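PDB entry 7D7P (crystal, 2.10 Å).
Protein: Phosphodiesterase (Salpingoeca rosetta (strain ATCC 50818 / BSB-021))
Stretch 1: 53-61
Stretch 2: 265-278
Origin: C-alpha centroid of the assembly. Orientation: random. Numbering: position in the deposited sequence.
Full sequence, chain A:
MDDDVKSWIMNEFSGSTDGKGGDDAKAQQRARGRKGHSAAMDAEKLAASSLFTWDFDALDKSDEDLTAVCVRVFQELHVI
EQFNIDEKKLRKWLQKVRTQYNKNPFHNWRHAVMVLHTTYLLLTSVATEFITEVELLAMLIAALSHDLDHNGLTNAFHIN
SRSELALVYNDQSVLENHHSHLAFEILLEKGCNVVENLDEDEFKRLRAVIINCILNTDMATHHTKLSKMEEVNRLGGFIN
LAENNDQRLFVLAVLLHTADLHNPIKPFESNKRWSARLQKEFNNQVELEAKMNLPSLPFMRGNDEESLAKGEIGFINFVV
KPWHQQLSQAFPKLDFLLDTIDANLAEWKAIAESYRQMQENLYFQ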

# COMPACT_ATOMS: atom_id res chain seq x y z
N THR A 53 0.42 13.72 26.20
CA THR A 53 -0.72 13.03 25.62
C THR A 53 -0.62 13.10 24.10
O THR A 53 -0.52 14.19 23.53
N TRP A 54 -0.63 11.93 23.45
CA TRP A 54 -0.55 11.87 22.00
C TRP A 54 -1.85 12.29 21.32
O TRP A 54 -1.86 12.46 20.10
N ASP A 55 -2.93 12.46 22.08
CA ASP A 55 -4.21 12.90 21.54
C ASP A 55 -4.33 14.42 21.47
O ASP A 55 -5.41 14.92 21.14
N PHE A 56 -3.26 15.15 21.76
CA PHE A 56 -3.32 16.60 21.79
C PHE A 56 -3.68 17.16 20.42
O PHE A 56 -3.14 16.74 19.39
N ASP A 57 -4.61 18.12 20.41
CA ASP A 57 -5.05 18.78 19.19
C ASP A 57 -5.23 20.26 19.49
O ASP A 57 -6.06 20.62 20.34
N ALA A 58 -4.47 21.11 18.80
CA ALA A 58 -4.53 22.55 19.04
C ALA A 58 -5.85 23.17 18.62
O ALA A 58 -6.16 24.29 19.05
N LEU A 59 -6.63 22.49 17.77
CA LEU A 59 -7.91 23.05 17.35
C LEU A 59 -8.90 23.17 18.50
O LEU A 59 -9.79 24.02 18.47
N ASP A 60 -8.74 22.33 19.53
CA ASP A 60 -9.63 22.32 20.68
C ASP A 60 -9.18 23.24 21.81
O ASP A 60 -9.83 23.28 22.86
N LYS A 61 -8.09 23.99 21.62
CA LYS A 61 -7.54 24.84 22.66
C LYS A 61 -7.76 26.31 22.32
O LYS A 61 -7.71 26.71 21.16
N ILE A 265 -0.92 10.49 12.57
CA ILE A 265 -0.58 9.87 13.84
C ILE A 265 -1.44 10.42 14.98
O ILE A 265 -1.11 10.24 16.15
N LYS A 266 -2.54 11.08 14.65
CA LYS A 266 -3.51 11.60 15.60
C LYS A 266 -4.82 10.84 15.50
O LYS A 266 -5.05 10.09 14.53
N PRO A 267 -5.72 10.98 16.48
CA PRO A 267 -7.05 10.37 16.36
C PRO A 267 -7.74 10.83 15.08
O PRO A 267 -7.47 11.91 14.56
N PHE A 268 -8.66 9.98 14.58
CA PHE A 268 -9.19 10.20 13.23
C PHE A 268 -9.92 11.53 13.12
O PHE A 268 -9.86 12.19 12.07
N GLU A 269 -10.64 11.94 14.17
CA GLU A 269 -11.30 13.24 14.13
C GLU A 269 -10.28 14.36 13.94
O GLU A 269 -10.55 15.33 13.23
N SER A 270 -9.11 14.22 14.56
CA SER A 270 -8.03 15.19 14.32
C SER A 270 -7.46 15.03 12.92
O SER A 270 -7.17 16.03 12.25
N ASN A 271 -7.30 13.79 12.46
CA ASN A 271 -6.81 13.54 11.11
C ASN A 271 -7.71 14.20 10.07
O ASN A 271 -7.22 14.83 9.12
N LYS A 272 -9.03 14.07 10.23
CA LYS A 272 -9.96 14.55 9.21
C LYS A 272 -10.05 16.07 9.19
O LYS A 272 -10.10 16.67 8.11
N ARG A 273 -10.09 16.71 10.36
CA ARG A 273 -10.24 18.16 10.41
C ARG A 273 -9.03 18.87 9.82
O ARG A 273 -9.18 19.85 9.08
N TRP A 274 -7.83 18.40 10.14
CA TRP A 274 -6.62 19.03 9.61
C TRP A 274 -6.45 18.74 8.12
O TRP A 274 -6.02 19.61 7.36
N SER A 275 -6.77 17.52 7.69
CA SER A 275 -6.66 17.18 6.28
C SER A 275 -7.64 18.00 5.44
O SER A 275 -7.31 18.42 4.32
N ALA A 276 -8.85 18.23 5.95
CA ALA A 276 -9.80 19.07 5.25
C ALA A 276 -9.32 20.51 5.16
O ALA A 276 -9.63 21.22 4.20
N ARG A 277 -8.55 20.97 6.16
CA ARG A 277 -7.99 22.31 6.12
C ARG A 277 -6.87 22.41 5.09
O ARG A 277 -6.74 23.43 4.41
N LEU A 278 -6.06 21.36 4.96
CA LEU A 278 -5.01 21.36 3.94
C LEU A 278 -5.61 21.33 2.54
O LEU A 278 -5.11 22.00 1.63

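Lys266 opens the contact along stretch 2. Its CA-to-CB bond runs sideways, but with chi1 and chi2 both m and chi3 and chi4 both t, the extended end carries NZ into the turn from Thr53 to Phe56. There NZ donates to Trp54 O at 2.9 Å and to Phe56 O at 2.7 Å, so one ammonium group ties together two carbonyls of the loop. Pro267, at the N-cap position, points toward stretch 1; its CG lies 3.5 Å from Asp55 OD1. Asp55 is m; its CA-to-CB bond points away overall, but the end of the side chain comes nearer.

Ser270 (chi1 t) also points toward stretch 1, and its CB sits 3.3 Å from Asp57 OD2.

Arg273 (chi1 m, chi2 t, chi3 p) points toward stretch 1 and forms a salt bridge, NH1 to Asp60 OD1 at 3.0 Å, with the N-H...acceptor angle of 154° and the oxygen near the guanidinium plane. Water 1 supports this pair, donating to Asp60 OD1 at 2.7 Å and accepting from Arg273 NH2 at 3.1 Å. Leu59, m and t, is the apolar centre, with the largest covered area of any residue here. Its CB lies over a face of the Arg273 guanidinium, 3.7 Å from NH2.

At Trp274 (chi1 m), NE1 donates to Asp57 OD1 over 2.8 Å with an N-H...acceptor angle of 171°, nearly linear, and the oxygen lies near the indole plane. Asp57 is t, and its OD1 also accepts from Leu59 N at 3.3 Å, so the same atom braces its own loop. Over the indole face, Leu59 CD1 stands 3.8 Å from the centroid of the five-membered ring of Trp274, 22° off the normal, a CH-pi contact. Finally, Arg277 (chi1 m) presents a guanidinium face to Leu59 CD2, which is 3.8 Å from Arg277 CZ.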

# COMPACT_ATOMS: atom_id res chain seq x y z
CB THR A 53 -2.05 13.62 26.10
OG1 THR A 53 -3.12 13.15 25.27
CG2 THR A 53 -2.02 15.14 26.08
CB TRP A 54 -0.17 10.45 21.56
CG TRP A 54 1.23 10.07 21.93
CD1 TRP A 54 1.65 9.51 23.10
CD2 TRP A 54 2.40 10.22 21.11
NE1 TRP A 54 3.01 9.31 23.07
CE2 TRP A 54 3.49 9.74 21.86
CE3 TRP A 54 2.63 10.73 19.83
CZ2 TRP A 54 4.80 9.74 21.36
CZ3 TRP A 54 3.92 10.72 19.33
CH2 TRP A 54 4.99 10.23 20.10
CB ASP A 55 -5.36 12.33 22.38
CG ASP A 55 -5.55 10.84 22.19
OD1 ASP A 55 -4.79 10.23 21.41
OD2 ASP A 55 -6.46 10.27 22.83
CB PHE A 56 -1.97 17.17 22.25
CG PHE A 56 -1.86 18.67 22.11
CD1 PHE A 56 -2.43 19.51 23.05
CD2 PHE A 56 -1.20 19.22 21.02
CE1 PHE A 56 -2.33 20.89 22.92
CE2 PHE A 56 -1.10 20.60 20.89
CZ PHE A 56 -1.66 21.43 21.83
CB ASP A 57 -6.34 18.17 18.65
CG ASP A 57 -6.64 18.59 17.23
OD1 ASP A 57 -5.92 19.46 16.70
OD2 ASP A 57 -7.59 18.05 16.63
CB ALA A 58 -3.38 23.25 18.32
CB LEU A 59 -8.51 22.21 16.22
CG LEU A 59 -7.77 22.22 14.88
CD1 LEU A 59 -8.45 21.29 13.88
CD2 LEU A 59 -7.67 23.63 14.33
CB ASP A 60 -9.78 20.89 21.21
CG ASP A 60 -10.22 19.91 20.13
OD1 ASP A 60 -11.10 20.27 19.32
OD2 ASP A 60 -9.68 18.79 20.09
CB LYS A 61 -6.04 24.57 22.86
CG LYS A 61 -5.70 23.11 23.12
CD LYS A 61 -6.23 22.66 24.47
CE LYS A 61 -5.66 21.31 24.87
NZ LYS A 61 -6.00 20.97 26.28
CB ILE A 265 0.92 10.01 14.15
CG1 ILE A 265 1.33 11.48 14.22
CG2 ILE A 265 1.75 9.26 13.11
CD1 ILE A 265 2.80 11.67 14.54
CB LYS A 266 -3.74 13.10 15.35
CG LYS A 266 -2.55 13.98 15.72
CD LYS A 266 -2.34 14.02 17.22
CE LYS A 266 -1.18 14.92 17.60
NZ LYS A 266 -1.06 15.06 19.08
CB PRO A 267 -7.78 10.86 17.61
CG PRO A 267 -6.69 11.08 18.60
CD PRO A 267 -5.51 11.57 17.81
CB PHE A 268 -10.11 9.06 12.82
CG PHE A 268 -10.67 9.23 11.43
CD1 PHE A 268 -9.88 9.00 10.32
CD2 PHE A 268 -11.98 9.66 11.24
CE1 PHE A 268 -10.38 9.18 9.04
CE2 PHE A 268 -12.49 9.83 9.97
CZ PHE A 268 -11.69 9.59 8.86
CB GLU A 269 -12.12 13.46 15.40
CG GLU A 269 -13.02 14.68 15.32
CD GLU A 269 -13.91 14.84 16.54
OE1 GLU A 269 -13.42 15.36 17.57
OE2 GLU A 269 -15.09 14.45 16.47
CB SER A 270 -6.94 15.02 15.38
OG SER A 270 -5.76 15.71 15.02
CB ASN A 271 -6.71 12.03 10.86
CG ASN A 271 -5.90 11.68 9.61
OD1 ASN A 271 -5.70 10.50 9.31
ND2 ASN A 271 -5.44 12.69 8.89
CB LYS A 272 -11.34 13.93 9.44
CG LYS A 272 -12.31 14.17 8.29
CD LYS A 272 -13.71 13.70 8.64
CE LYS A 272 -14.58 13.62 7.41
NZ LYS A 272 -14.47 14.86 6.59
CB ARG A 273 -10.49 18.63 11.84
CG ARG A 273 -11.83 18.21 12.41
CD ARG A 273 -11.92 18.52 13.90
NE ARG A 273 -12.04 19.95 14.16
CZ ARG A 273 -11.99 20.49 15.38
NH1 ARG A 273 -11.80 19.73 16.44
NH2 ARG A 273 -12.11 21.80 15.52
CB TRP A 274 -5.40 18.58 10.40
CG TRP A 274 -5.27 19.23 11.74
CD1 TRP A 274 -5.64 18.71 12.94
CD2 TRP A 274 -4.71 20.52 12.01
NE1 TRP A 274 -5.36 19.60 13.95
CE2 TRP A 274 -4.79 20.72 13.41
CE3 TRP A 274 -4.16 21.53 11.22
CZ2 TRP A 274 -4.33 21.88 14.03
CZ3 TRP A 274 -3.71 22.69 11.83
CH2 TRP A 274 -3.80 22.86 13.22
CB SER A 275 -6.90 15.69 6.06
OG SER A 275 -5.79 14.93 6.51
CB ALA A 276 -11.17 19.01 5.93
CB ARG A 277 -7.49 22.71 7.51
CG ARG A 277 -8.61 22.98 8.49
CD ARG A 277 -8.13 23.08 9.92
NE ARG A 277 -9.17 23.61 10.79
CZ ARG A 277 -9.28 24.89 11.14
NH1 ARG A 277 -8.39 25.77 10.69
NH2 ARG A 277 -10.26 25.29 11.93
CB LEU A 278 -4.07 20.17 4.15
CG LEU A 278 -2.85 20.12 3.23
CD1 LEU A 278 -1.90 21.28 3.54
CD2 LEU A 278 -2.13 18.78 3.33
O HOH W 1 -12.95 22.09 18.49